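Local coordinates for long form salivary protein D7L (Phlebotomus duboscqi, PDB 6MT7), which binds and sequesters host cysteinyl leukotrienes, and binds a thromboxane A2 analogue, as a secreted sand fly salivary protein that inhibits thromboxane-dependent platelet aggregation during blood feeding, at residues R6-T11 with K121-W126; K139-C144 with I223-S228; D155-C160 with V205-Y210. All coordinates share one frame; numbering follows the deposited sequence.

Interaction 1: R6-T11 with K121-W126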
ATOM      1  N   ARG A   6      -7.327   1.212  -7.537  1.00  6.60           N
ATOM      2  CA  ARG A   6      -6.334   0.313  -6.961  1.00  7.20           C
ATOM      3  C   ARG A   6      -6.703  -1.128  -7.270  1.00  7.36           C
ATOM      4  O   ARG A   6      -7.875  -1.509  -7.208  1.00  8.34           O
ATOM      5  CB  ARG A   6      -6.252   0.525  -5.448  1.00  6.32           C
ATOM      6  CG  ARG A   6      -6.093   1.983  -5.026  1.00  6.31           C
ATOM      7  CD  ARG A   6      -4.855   2.643  -5.627  1.00  7.56           C
ATOM      8  NE  ARG A   6      -3.615   2.030  -5.139  1.00  6.94           N
ATOM      9  CZ  ARG A   6      -2.452   2.102  -5.780  1.00  7.63           C
ATOM     10  NH1 ARG A   6      -2.367   2.746  -6.946  1.00  6.61           N
ATOM     11  NH2 ARG A   6      -1.363   1.531  -5.257  1.00  9.26           N
ATOM     12  N   ASN A   7      -5.700  -1.937  -7.621  1.00  6.56           N
ATOM     13  CA  ASN A   7      -5.985  -3.314  -7.984  1.00  6.46           C
ATOM     14  C   ASN A   7      -5.872  -4.204  -6.745  1.00  7.20           C
ATOM     15  O   ASN A   7      -5.558  -3.741  -5.649  1.00  6.38           O
ATOM     16  CB  ASN A   7      -5.088  -3.758  -9.157  1.00  6.42           C
ATOM     17  CG  ASN A   7      -3.618  -3.881  -8.785  1.00 10.50           C
ATOM     18  OD1 ASN A   7      -3.274  -4.292  -7.682  1.00  8.75           O
ATOM     19  ND2 ASN A   7      -2.739  -3.541  -9.729  1.00 10.81           N
ATOM     20  N   ALA A   8      -6.139  -5.505  -6.911  1.00  6.58           N
ATOM     21  CA  ALA A   8      -6.223  -6.388  -5.746  1.00  6.64           C
ATOM     22  C   ALA A   8      -4.864  -6.635  -5.097  1.00  6.52           C
ATOM     23  O   ALA A   8      -4.796  -6.963  -3.905  1.00  7.94           O
ATOM     24  CB  ALA A   8      -6.856  -7.724  -6.140  1.00  7.21           C
ATOM     25  N   ASP A   9      -3.783  -6.547  -5.868  1.00  6.89           N
ATOM     26  CA  ASP A   9      -2.453  -6.631  -5.270  1.00  6.35           C
ATOM     27  C   ASP A   9      -2.138  -5.365  -4.487  1.00  7.04           C
ATOM     28  O   ASP A   9      -1.528  -5.417  -3.407  1.00  6.20           O
ATOM     29  CB  ASP A   9      -1.409  -6.856  -6.366  1.00  6.97           C
ATOM     30  CG  ASP A   9       0.021  -6.826  -5.836  1.00  6.92           C
ATOM     31  OD1 ASP A   9       0.384  -7.761  -5.102  1.00  7.43           O
ATOM     32  OD2 ASP A   9       0.770  -5.875  -6.157  1.00  8.68           O
ATOM     33  N   GLN A  10      -2.547  -4.218  -5.022  1.00  6.18           N
ATOM     34  CA  GLN A  10      -2.244  -2.949  -4.373  1.00  6.09           C
ATOM     35  C   GLN A  10      -3.049  -2.775  -3.093  1.00  6.09           C
ATOM     36  O   GLN A  10      -2.560  -2.182  -2.125  1.00  6.02           O
ATOM     37  CB  GLN A  10      -2.515  -1.803  -5.345  1.00  6.60           C
ATOM     38  CG  GLN A  10      -1.517  -1.764  -6.505  1.00  6.09           C
ATOM     39  CD  GLN A  10      -1.963  -0.853  -7.631  1.00  9.59           C
ATOM     40  OE1 GLN A  10      -3.165  -0.648  -7.857  1.00  7.11           O
ATOM     41  NE2 GLN A  10      -0.994  -0.293  -8.343  1.00 11.37           N
ATOM     42  N   THR A  11      -4.298  -3.257  -3.074  1.00  6.19           N
ATOM     43  CA  THR A  11      -5.064  -3.184  -1.836  1.00  6.21           C
ATOM     44  C   THR A  11      -4.530  -4.185  -0.827  1.00  6.22           C
ATOM     45  O   THR A  11      -4.371  -3.856   0.353  1.00  6.56           O
ATOM     46  CB  THR A  11      -6.559  -3.422  -2.093  1.00  6.83           C
ATOM     47  OG1 THR A  11      -6.753  -4.734  -2.628  1.00  8.62           O
ATOM     48  CG2 THR A  11      -7.112  -2.382  -3.085  1.00  6.40           C
ATOM     49  N   LYS A 121     -12.876 -14.635  -2.853  1.00 17.02           N
ATOM     50  CA  LYS A 121     -13.234 -15.017  -4.217  1.00 16.65           C
ATOM     51  C   LYS A 121     -12.892 -13.912  -5.210  1.00 21.87           C
ATOM     52  O   LYS A 121     -12.334 -14.183  -6.279  1.00 19.96           O
ATOM     53  CB  LYS A 121     -14.718 -15.370  -4.297  1.00 20.06           C
ATOM     54  CG  LYS A 121     -15.173 -15.770  -5.702  1.00 25.41           C
ATOM     55  CD  LYS A 121     -16.609 -16.278  -5.710  1.00 32.59           C
ATOM     56  CE  LYS A 121     -16.998 -16.822  -7.080  1.00 39.75           C
ATOM     57  NZ  LYS A 121     -17.209 -15.738  -8.076  1.00 41.84           N
ATOM     58  N   LEU A 122     -13.201 -12.654  -4.864  1.00 14.91           N
ATOM     59  CA  LEU A 122     -12.954 -11.535  -5.770  1.00 18.22           C
ATOM     60  C   LEU A 122     -11.464 -11.264  -5.941  1.00 13.94           C
ATOM     61  O   LEU A 122     -11.009 -10.935  -7.043  1.00 13.25           O
ATOM     62  CB  LEU A 122     -13.658 -10.284  -5.244  1.00 11.64           C
ATOM     63  CG  LEU A 122     -15.175 -10.426  -5.145  1.00 16.44           C
ATOM     64  CD1 LEU A 122     -15.811  -9.119  -4.713  1.00 15.58           C
ATOM     65  CD2 LEU A 122     -15.739 -10.895  -6.487  1.00 19.17           C
ATOM     66  N   SER A 123     -10.697 -11.361  -4.856  1.00 10.84           N
ATOM     67  CA  SER A 123      -9.247 -11.220  -4.956  1.00 15.05           C
ATOM     68  C   SER A 123      -8.645 -12.346  -5.796  1.00 13.38           C
ATOM     69  O   SER A 123      -7.865 -12.099  -6.722  1.00 13.22           O
ATOM     70  CB  SER A 123      -8.634 -11.213  -3.557  1.00 16.15           C
ATOM     71  OG  SER A 123      -7.222 -11.114  -3.625  1.00 14.52           O
ATOM     72  N   ASP A 124      -8.991 -13.594  -5.473  1.00 15.04           N
ATOM     73  CA  ASP A 124      -8.495 -14.737  -6.239  1.00 20.36           C
ATOM     74  C   ASP A 124      -8.781 -14.576  -7.724  1.00 21.53           C
ATOM     75  O   ASP A 124      -7.920 -14.859  -8.564  1.00 22.94           O
ATOM     76  CB  ASP A 124      -9.131 -16.030  -5.732  1.00 16.38           C
ATOM     77  CG  ASP A 124      -8.639 -16.437  -4.355  1.00 23.14           C
ATOM     78  OD1 ASP A 124      -7.827 -15.710  -3.743  1.00 25.08           O
ATOM     79  OD2 ASP A 124      -9.078 -17.504  -3.881  1.00 26.12           O
ATOM     80  N   GLU A 125      -9.994 -14.132  -8.066  1.00 13.17           N
ATOM     81  CA  GLU A 125     -10.340 -13.942  -9.470  1.00 22.17           C
ATOM     82  C   GLU A 125      -9.460 -12.882 -10.112  1.00 22.49           C
ATOM     83  O   GLU A 125      -8.955 -13.082 -11.220  1.00 17.89           O
ATOM     84  CB  GLU A 125     -11.818 -13.576  -9.615  1.00 18.58           C
ATOM     85  CG  GLU A 125     -12.751 -14.725  -9.251  1.00 22.25           C
ATOM     86  CD  GLU A 125     -14.219 -14.365  -9.369  1.00 34.63           C
ATOM     87  OE1 GLU A 125     -14.532 -13.161  -9.518  1.00 35.71           O
ATOM     88  OE2 GLU A 125     -15.060 -15.290  -9.285  1.00 44.06           O
ATOM     89  N   TRP A 126      -9.245 -11.758  -9.424  1.00 16.15           N
ATOM     90  CA  TRP A 126      -8.362 -10.734  -9.972  1.00  8.78           C
ATOM     91  C   TRP A 126      -6.976 -11.309 -10.262  1.00 11.86           C
ATOM     92  O   TRP A 126      -6.405 -11.067 -11.330  1.00 16.77           O
ATOM     93  CB  TRP A 126      -8.252  -9.534  -9.014  1.00 11.28           C
ATOM     94  CG  TRP A 126      -7.500  -8.411  -9.652  1.00 10.04           C
ATOM     95  CD1 TRP A 126      -8.028  -7.373 -10.376  1.00 12.28           C
ATOM     96  CD2 TRP A 126      -6.075  -8.246  -9.703  1.00 11.43           C
ATOM     97  NE1 TRP A 126      -7.020  -6.567 -10.852  1.00 12.84           N
ATOM     98  CE2 TRP A 126      -5.813  -7.089 -10.462  1.00 12.31           C
ATOM     99  CE3 TRP A 126      -4.995  -8.974  -9.186  1.00 12.33           C
ATOM    100  CZ2 TRP A 126      -4.512  -6.626 -10.702  1.00 13.31           C
ATOM    101  CZ3 TRP A 126      -3.701  -8.510  -9.427  1.00 11.37           C
ATOM    102  CH2 TRP A 126      -3.477  -7.349 -10.170  1.00  9.51           C
TER
HETATM  103  O   HOH W   1      -6.558  -8.469  -2.621  1.00 15.97           O
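Ala8 O and Ser123 OG are joined through a water, which lies 2.6 Å from Ala8 O and donates to it; the same water is hydrogen-bonded to Ser123 OG at 2.9 Å. Because no direct hydrogen bond links 6-11 to 121-126, this water is the polar part of the contact. The direct part is made by Trp126, laid against the first turn of helix 8-21. CG of Trp126 is anti to the backbone N (chi1 -172°), and the indole reaches from helix 120-128 to the start of its neighbour. Ala8 N stands 3.8 Å above the ring plane, over its centre, while Asp9 N is over the same face but displaced toward the rim. The methyl of Ala8 packs beside the base of the indole, CB to Trp126 CG 3.6 Å. At the benzo end, Asn7 CB comes obliquely within 3.3 Å of Trp126 CZ2, with the Asn7 amide plane turned 37° from the ring. Gln10 N donates to Asn7 OD1 at 2.8 Å, which holds the Asn7 amide, while Asn7 N donates back to Gln10 OE1 at 2.9 Å and completes a capping box. Asn7 is the N-cap of helix 8-21, and the aromatic surface lies on the end of a helix, whose partial positive charge would probably be favourable beside the electron-rich ring face. The helix belongs to the PBP/GOBP family region. The carboxylate of Asp9 turns away from the indole, to a salt bridge with Arg166 and a hydrogen bond with OH of Tyr231, the C-terminal residue. Tyr117 meets Trp126 edge-to-face, and the side chain of Ser123 touches that of Lys136, a predicted leukotriene C4 and thromboxane A2 binding residue.

Interaction 2: K139-C144 with I223-S228; sequences KISDFC and ILDNQS
The carboxylate of Asp225 faces the first turn of helix 140-144 and is held there chiefly by Ser141. CG of Asp225 is anti to its own backbone N (chi1 -169°), which carries the carboxyl group off helix 220-227 toward the other segment. Its two oxygens then divide the work. OD2 receives the hydroxyl of Ser141 on its syn lone pair at 2.6 Å, whereas OD1 receives Ser141 N at 2.8 Å, again from the syn side but 29° out of the carboxylate plane. One residue therefore grips both oxygens, by its main chain and by its side chain, and this fixes how the carboxylate is turned. Ser228, beside it, works as a relay: its OG accepts from Ile140 N at 2.8 Å, in a nearly straight bond of 165°, and donates to Asp225 O at 2.6 Å. Asp225 O also takes the backbone N of Ser228. The Ile140 side chain lies against the other part of Ser228, its CD1 3.4 Å from Ser228 CB, a distance shorter than usual for two carbons. Beyond this contact Ile140 packs on Ser161, Tyr164 and Tyr165. Lys139, the N-cap residue, crosses the Asp225 side chain at about a right angle; its CD passes 3.6 Å from Asp225 O, and its NZ, 4.0 Å from Asp225 OD2, makes only a long salt bridge. The contact joins the start of helix 140-144 to the C-terminal part of helix 220-227: the first-turn amides Ile140 N and Ser141 N find acceptors in Ser228 OG and Asp225 OD1. A carboxylate receiving two N-H or O-H donors at a helix N-terminus, with a lysine close by, would be expected to favour its ionised form.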
ATOM      1  N   LYS A 139       7.365 -15.343  -3.805  1.00 11.75           N
ATOM      2  CA  LYS A 139       8.265 -14.296  -3.338  1.00 15.11           C
ATOM      3  C   LYS A 139       8.556 -13.290  -4.445  1.00 10.29           C
ATOM      4  O   LYS A 139       8.592 -13.623  -5.632  1.00 12.56           O
ATOM      5  CB  LYS A 139       9.581 -14.895  -2.839  1.00 14.11           C
ATOM      6  CG  LYS A 139       9.441 -15.707  -1.569  1.00 19.12           C
ATOM      7  CD  LYS A 139      10.748 -15.759  -0.784  1.00 29.18           C
ATOM      8  CE  LYS A 139      11.873 -16.343  -1.610  1.00 38.00           C
ATOM      9  NZ  LYS A 139      13.096 -16.560  -0.780  1.00 38.94           N
ATOM     10  N   ILE A 140       8.782 -12.039  -4.031  1.00 10.51           N
ATOM     11  CA  ILE A 140       9.169 -10.991  -4.970  1.00  7.26           C
ATOM     12  C   ILE A 140      10.399 -11.411  -5.767  1.00  8.01           C
ATOM     13  O   ILE A 140      10.440 -11.265  -6.994  1.00 11.54           O
ATOM     14  CB  ILE A 140       9.412  -9.671  -4.214  1.00  7.15           C
ATOM     15  CG1 ILE A 140       8.066  -9.085  -3.777  1.00  8.89           C
ATOM     16  CG2 ILE A 140      10.194  -8.696  -5.086  1.00  9.34           C
ATOM     17  CD1 ILE A 140       8.165  -7.973  -2.761  1.00  6.84           C
ATOM     18  N   SER A 141      11.416 -11.948  -5.088  1.00 11.03           N
ATOM     19  CA  SER A 141      12.636 -12.317  -5.808  1.00 11.49           C
ATOM     20  C   SER A 141      12.338 -13.357  -6.879  1.00 15.02           C
ATOM     21  O   SER A 141      12.807 -13.239  -8.017  1.00 14.05           O
ATOM     22  CB  SER A 141      13.710 -12.852  -4.853  1.00 13.47           C
ATOM     23  OG  SER A 141      13.228 -13.886  -4.013  1.00 14.75           O
ATOM     24  N   ASP A 142      11.538 -14.369  -6.544  1.00 14.36           N
ATOM     25  CA  ASP A 142      11.260 -15.429  -7.508  1.00 14.84           C
ATOM     26  C   ASP A 142      10.429 -14.915  -8.677  1.00 17.17           C
ATOM     27  O   ASP A 142      10.665 -15.301  -9.830  1.00 17.27           O
ATOM     28  CB  ASP A 142      10.571 -16.599  -6.802  1.00 15.28           C
ATOM     29  CG  ASP A 142      11.504 -17.319  -5.847  1.00 23.57           C
ATOM     30  OD1 ASP A 142      12.694 -17.477  -6.199  1.00 27.21           O
ATOM     31  OD2 ASP A 142      11.064 -17.716  -4.744  1.00 22.92           O
ATOM     32  N   PHE A 143       9.474 -14.019  -8.411  1.00 14.45           N
ATOM     33  CA  PHE A 143       8.651 -13.480  -9.488  1.00 11.25           C
ATOM     34  C   PHE A 143       9.453 -12.533 -10.368  1.00 12.30           C
ATOM     35  O   PHE A 143       9.366 -12.583 -11.602  1.00 11.19           O
ATOM     36  CB  PHE A 143       7.429 -12.755  -8.917  1.00  9.55           C
ATOM     37  CG  PHE A 143       6.549 -12.138  -9.973  1.00 11.17           C
ATOM     38  CD1 PHE A 143       5.649 -12.923 -10.687  1.00 16.68           C
ATOM     39  CD2 PHE A 143       6.629 -10.787 -10.265  1.00  9.56           C
ATOM     40  CE1 PHE A 143       4.839 -12.370 -11.668  1.00 12.11           C
ATOM     41  CE2 PHE A 143       5.823 -10.220 -11.246  1.00 13.17           C
ATOM     42  CZ  PHE A 143       4.923 -11.017 -11.949  1.00 13.18           C
ATOM     43  N   CYS A 144      10.203 -11.623  -9.740  1.00 11.10           N
ATOM     44  CA  CYS A 144      10.937 -10.622 -10.493  1.00  7.35           C
ATOM     45  C   CYS A 144      12.155 -11.208 -11.203  1.00 11.24           C
ATOM     46  O   CYS A 144      12.609 -10.632 -12.196  1.00 14.39           O
ATOM     47  CB  CYS A 144      11.345  -9.485  -9.558  1.00  9.36           C
ATOM     48  SG  CYS A 144       9.917  -8.520  -9.030  1.00 12.49           S
ATOM     49  N   ILE A 223      14.353  -9.001   4.307  1.00 12.99           N
ATOM     50  CA  ILE A 223      13.196  -9.209   5.171  1.00 12.01           C
ATOM     51  C   ILE A 223      11.899  -8.976   4.402  1.00 14.80           C
ATOM     52  O   ILE A 223      10.946  -9.758   4.519  1.00 11.56           O
ATOM     53  CB  ILE A 223      13.301  -8.311   6.418  1.00 16.75           C
ATOM     54  CG1 ILE A 223      14.478  -8.754   7.295  1.00 19.28           C
ATOM     55  CG2 ILE A 223      11.995  -8.337   7.215  1.00 17.50           C
ATOM     56  CD1 ILE A 223      14.758  -7.826   8.444  1.00 25.55           C
ATOM     57  N   LEU A 224      11.836  -7.911   3.594  1.00 10.67           N
ATOM     58  CA  LEU A 224      10.656  -7.712   2.757  1.00  8.33           C
ATOM     59  C   LEU A 224      10.451  -8.884   1.803  1.00  9.92           C
ATOM     60  O   LEU A 224       9.315  -9.312   1.570  1.00 13.43           O
ATOM     61  CB  LEU A 224      10.768  -6.416   1.956  1.00 11.85           C
ATOM     62  CG  LEU A 224      10.562  -5.101   2.697  1.00 12.34           C
ATOM     63  CD1 LEU A 224      10.600  -3.937   1.695  1.00  6.95           C
ATOM     64  CD2 LEU A 224       9.263  -5.107   3.510  1.00  8.76           C
ATOM     65  N   ASP A 225      11.534  -9.400   1.222  1.00 13.63           N
ATOM     66  CA  ASP A 225      11.378 -10.521   0.304  1.00 14.66           C
ATOM     67  C   ASP A 225      10.856 -11.749   1.039  1.00 16.04           C
ATOM     68  O   ASP A 225       9.967 -12.450   0.537  1.00 16.90           O
ATOM     69  CB  ASP A 225      12.701 -10.814  -0.396  1.00 12.29           C
ATOM     70  CG  ASP A 225      12.548 -11.785  -1.542  1.00 17.23           C
ATOM     71  OD1 ASP A 225      11.575 -11.647  -2.319  1.00 16.01           O
ATOM     72  OD2 ASP A 225      13.399 -12.693  -1.669  1.00 15.31           O
ATOM     73  N   ASN A 226      11.381 -12.003   2.244  1.00 14.47           N
ATOM     74  CA  ASN A 226      10.929 -13.128   3.054  1.00 15.84           C
ATOM     75  C   ASN A 226       9.462 -12.983   3.451  1.00 18.60           C
ATOM     76  O   ASN A 226       8.730 -13.983   3.512  1.00 15.70           O
ATOM     77  CB  ASN A 226      11.841 -13.246   4.276  1.00 19.62           C
ATOM     78  CG  ASN A 226      11.326 -14.211   5.318  1.00 30.74           C
ATOM     79  OD1 ASN A 226      10.508 -13.850   6.169  1.00 30.66           O
ATOM     80  ND2 ASN A 226      11.830 -15.439   5.281  1.00 35.04           N
ATOM     81  N   GLN A 227       9.001 -11.750   3.679  1.00 13.47           N
ATOM     82  CA  GLN A 227       7.597 -11.494   3.986  1.00 12.25           C
ATOM     83  C   GLN A 227       6.703 -11.491   2.760  1.00 12.47           C
ATOM     84  O   GLN A 227       5.477 -11.505   2.917  1.00 14.01           O
ATOM     85  CB  GLN A 227       7.433 -10.143   4.681  1.00 13.72           C
ATOM     86  CG  GLN A 227       8.047 -10.064   6.053  1.00 18.64           C
ATOM     87  CD  GLN A 227       8.027  -8.658   6.602  1.00 16.26           C
ATOM     88  OE1 GLN A 227       7.702  -7.696   5.890  1.00 15.40           O
ATOM     89  NE2 GLN A 227       8.378  -8.521   7.870  1.00 16.86           N
ATOM     90  N   SER A 228       7.274 -11.463   1.557  1.00 11.40           N
ATOM     91  CA  SER A 228       6.511 -11.111   0.362  1.00  9.08           C
ATOM     92  C   SER A 228       5.533 -12.150  -0.189  1.00  7.93           C
ATOM     93  O   SER A 228       4.673 -11.767  -0.990  1.00 10.26           O
ATOM     94  CB  SER A 228       7.475 -10.697  -0.761  1.00 13.02           C
ATOM     95  OG  SER A 228       8.202 -11.794  -1.314  1.00 12.62           O
TER

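Interaction 3: D155-C160 with V205-Y210; sequences DCQHAC and VADTMY
Asp207 accepts from two successive backbone amides of the facing loop. Gln157 N donates to Asp207 OD2 at 2.7 Å through the syn lone pair, and His158 N donates to Asp207 OD1 at 2.8 Å, arriving on the syn side but 34° out of the carboxylate plane. A weak third bond runs from Gln157 N to OD1. OD2 has a further donor in a water that also donates to Gln157 OE1, at 3.3 Å, so a side-chain acceptor of Gln157 is tied into the same group. Held by its amide, His158 lays its imidazole on Tyr210 in an offset stack: centroids 3.6 Å apart, planes 4° from parallel. With CG anti to the backbone N (chi1 -176°), the Tyr210 ring starts on the side of the helix that faces His158. His158 ND1 is over the centre of the phenol ring, and Tyr210 CD1 is over the centre of the imidazole, whose other face carries Gln157 CB. This loop and helix 203-216 are also joined covalently, by Cys156-Cys203. With Cys144-Cys160 and Cys193-Cys212 it gives the 1-3, 2-5, 4-6 disulfide pairing of odorant-binding proteins. One turn before Tyr210, the Ala206 methyl packs at the other end of the contact, CB 3.9 Å from Ala159 CA. Outside the pair, Asp155 OD1 forms a salt bridge with Lys204.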
ATOM      1  N   ASP A 155      18.173  -1.808 -19.141  1.00 26.71           N
ATOM      2  CA  ASP A 155      19.425  -2.344 -18.626  1.00 37.63           C
ATOM      3  C   ASP A 155      19.446  -2.391 -17.103  1.00 29.90           C
ATOM      4  O   ASP A 155      20.526  -2.443 -16.506  1.00 26.81           O
ATOM      5  CB  ASP A 155      20.603  -1.512 -19.144  1.00 51.96           C
ATOM      6  CG  ASP A 155      20.311  -0.013 -19.134  1.00 62.37           C
ATOM      7  OD1 ASP A 155      19.478   0.431 -18.312  1.00 63.99           O
ATOM      8  OD2 ASP A 155      20.913   0.721 -19.950  1.00 64.24           O
ATOM      9  N   CYS A 156      18.282  -2.374 -16.456  1.00 26.14           N
ATOM     10  CA  CYS A 156      18.271  -2.226 -15.011  1.00 24.85           C
ATOM     11  C   CYS A 156      18.511  -3.561 -14.317  1.00 25.63           C
ATOM     12  O   CYS A 156      18.559  -4.626 -14.939  1.00 27.33           O
ATOM     13  CB  CYS A 156      16.961  -1.599 -14.554  1.00 25.93           C
ATOM     14  SG  CYS A 156      16.942   0.169 -14.881  1.00 29.27           S
ATOM     15  N   GLN A 157      18.667  -3.489 -12.995  1.00 17.69           N
ATOM     16  CA  GLN A 157      18.942  -4.669 -12.197  1.00 18.77           C
ATOM     17  C   GLN A 157      17.881  -4.972 -11.154  1.00 16.58           C
ATOM     18  O   GLN A 157      17.824  -6.111 -10.678  1.00 17.35           O
ATOM     19  CB  GLN A 157      20.298  -4.532 -11.495  1.00 28.06           C
ATOM     20  CG  GLN A 157      21.484  -4.763 -12.418  1.00 41.88           C
ATOM     21  CD  GLN A 157      22.663  -3.880 -12.075  1.00 49.78           C
ATOM     22  OE1 GLN A 157      23.002  -2.963 -12.822  1.00 53.15           O
ATOM     23  NE2 GLN A 157      23.300  -4.154 -10.939  1.00 52.97           N
ATOM     24  N   HIS A 158      17.044  -3.997 -10.791  1.00 18.81           N
ATOM     25  CA  HIS A 158      16.092  -4.152  -9.694  1.00 20.30           C
ATOM     26  C   HIS A 158      14.765  -3.473 -10.002  1.00 21.12           C
ATOM     27  O   HIS A 158      14.067  -3.019  -9.083  1.00 19.01           O
ATOM     28  CB  HIS A 158      16.654  -3.575  -8.389  1.00 23.04           C
ATOM     29  CG  HIS A 158      18.068  -3.978  -8.106  1.00 24.81           C
ATOM     30  ND1 HIS A 158      18.415  -5.257  -7.727  1.00 24.55           N
ATOM     31  CD2 HIS A 158      19.222  -3.270  -8.145  1.00 28.49           C
ATOM     32  CE1 HIS A 158      19.721  -5.321  -7.547  1.00 29.79           C
ATOM     33  NE2 HIS A 158      20.235  -4.127  -7.790  1.00 28.16           N
ATOM     34  N   ALA A 159      14.400  -3.392 -11.280  1.00 13.82           N
ATOM     35  CA  ALA A 159      13.233  -2.604 -11.668  1.00 16.29           C
ATOM     36  C   ALA A 159      11.946  -3.198 -11.112  1.00 20.78           C
ATOM     37  O   ALA A 159      11.068  -2.467 -10.634  1.00 16.46           O
ATOM     38  CB  ALA A 159      13.154  -2.503 -13.187  1.00 20.81           C
ATOM     39  N   CYS A 160      11.814  -4.517 -11.182  1.00 15.38           N
ATOM     40  CA  CYS A 160      10.622  -5.192 -10.694  1.00 12.78           C
ATOM     41  C   CYS A 160      10.622  -5.243  -9.171  1.00 11.69           C
ATOM     42  O   CYS A 160       9.614  -4.921  -8.532  1.00 12.36           O
ATOM     43  CB  CYS A 160      10.564  -6.598 -11.313  1.00 12.66           C
ATOM     44  SG  CYS A 160       9.237  -7.698 -10.761  1.00 14.20           S
ATOM     45  N   VAL A 205      15.671   5.080 -11.415  1.00 14.51           N
ATOM     46  CA  VAL A 205      15.128   5.475 -10.114  1.00 12.11           C
ATOM     47  C   VAL A 205      14.943   4.246  -9.235  1.00 12.72           C
ATOM     48  O   VAL A 205      15.317   4.236  -8.055  1.00 12.90           O
ATOM     49  CB  VAL A 205      13.800   6.235 -10.279  1.00 15.61           C
ATOM     50  CG1 VAL A 205      13.230   6.597  -8.908  1.00 12.90           C
ATOM     51  CG2 VAL A 205      13.990   7.485 -11.109  1.00 18.74           C
ATOM     52  N   ALA A 206      14.366   3.189  -9.807  1.00 12.99           N
ATOM     53  CA  ALA A 206      14.167   1.948  -9.066  1.00 15.85           C
ATOM     54  C   ALA A 206      15.491   1.389  -8.563  1.00 15.74           C
ATOM     55  O   ALA A 206      15.622   1.020  -7.390  1.00 12.94           O
ATOM     56  CB  ALA A 206      13.453   0.925  -9.955  1.00  7.65           C
ATOM     57  N   ASP A 207      16.491   1.315  -9.444  1.00 14.80           N
ATOM     58  CA  ASP A 207      17.777   0.757  -9.048  1.00 13.95           C
ATOM     59  C   ASP A 207      18.457   1.613  -7.990  1.00 16.47           C
ATOM     60  O   ASP A 207      19.076   1.084  -7.058  1.00 17.18           O
ATOM     61  CB  ASP A 207      18.683   0.608 -10.268  1.00 18.17           C
ATOM     62  CG  ASP A 207      18.398  -0.654 -11.050  1.00 25.09           C
ATOM     63  OD1 ASP A 207      17.268  -1.179 -10.952  1.00 19.53           O
ATOM     64  OD2 ASP A 207      19.304  -1.123 -11.764  1.00 25.78           O
ATOM     65  N   THR A 208      18.366   2.938  -8.125  1.00 15.90           N
ATOM     66  CA  THR A 208      19.002   3.809  -7.145  1.00 15.78           C
ATOM     67  C   THR A 208      18.354   3.656  -5.775  1.00 14.00           C
ATOM     68  O   THR A 208      19.056   3.569  -4.760  1.00 15.19           O
ATOM     69  CB  THR A 208      18.963   5.260  -7.624  1.00 19.62           C
ATOM     70  OG1 THR A 208      19.528   5.332  -8.937  1.00 26.15           O
ATOM     71  CG2 THR A 208      19.776   6.159  -6.699  1.00 17.19           C
HETATM   72  N   MSE A 209      17.025   3.574  -5.724  1.00 13.20           N
HETATM   73  CA  MSE A 209      16.349   3.314  -4.455  1.00 10.15           C
HETATM   74  C   MSE A 209      16.762   1.987  -3.839  1.00 11.24           C
HETATM   75  O   MSE A 209      17.069   1.908  -2.647  1.00 11.01           O
HETATM   76  CB  MSE A 209      14.817   3.359  -4.623  1.00 11.95           C
HETATM   77  CG  MSE A 209      14.306   4.747  -5.001  1.00 12.31           C
HETATM   78 SE   MSE A 209      14.351   5.941  -3.440  1.00 15.41          SE
HETATM   79  CE  MSE A 209      13.334   4.841  -2.239  1.00  9.61           C
ATOM     80  N   TYR A 210      16.761   0.944  -4.667  1.00 14.23           N
ATOM     81  CA  TYR A 210      17.143  -0.383  -4.195  1.00 12.31           C
ATOM     82  C   TYR A 210      18.547  -0.368  -3.601  1.00 13.27           C
ATOM     83  O   TYR A 210      18.760  -0.810  -2.465  1.00 13.21           O
ATOM     84  CB  TYR A 210      17.042  -1.380  -5.356  1.00 13.40           C
ATOM     85  CG  TYR A 210      17.310  -2.827  -4.992  1.00 15.21           C
ATOM     86  CD1 TYR A 210      18.610  -3.294  -4.818  1.00 16.97           C
ATOM     87  CD2 TYR A 210      16.262  -3.731  -4.841  1.00 13.63           C
ATOM     88  CE1 TYR A 210      18.858  -4.619  -4.477  1.00 20.50           C
ATOM     89  CE2 TYR A 210      16.505  -5.056  -4.513  1.00 19.48           C
ATOM     90  CZ  TYR A 210      17.800  -5.491  -4.333  1.00 19.64           C
ATOM     91  OH  TYR A 210      18.032  -6.808  -4.010  1.00 27.25           O
TER
HETATM   92  O   HOH W   2      21.390  -0.097 -12.626  1.00 38.34           O

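Interaction 1 comes first along the chain and closes before interaction 2 opens; interaction 3 falls between the segments of interaction 2. Centres of interactions 2 and 3 are about 15 Å apart, and the Cys144-Cys160 disulfide joins them, linking helix 140-144 to helix 159-164. Their second segments sit on the successive helices 203-216 and 220-227. Interaction 1, on helices 8-21 and 120-128, lies about 18 Å from interaction 2 and about 25 Å from interaction 3, centre to centre, and touches neither. The side chain of its Ser123 is about 9 Å from the bound detergent fragment; the other two hold together the disulfide-braced helices of the C-terminal half, consistent with a two-domain D7 protein.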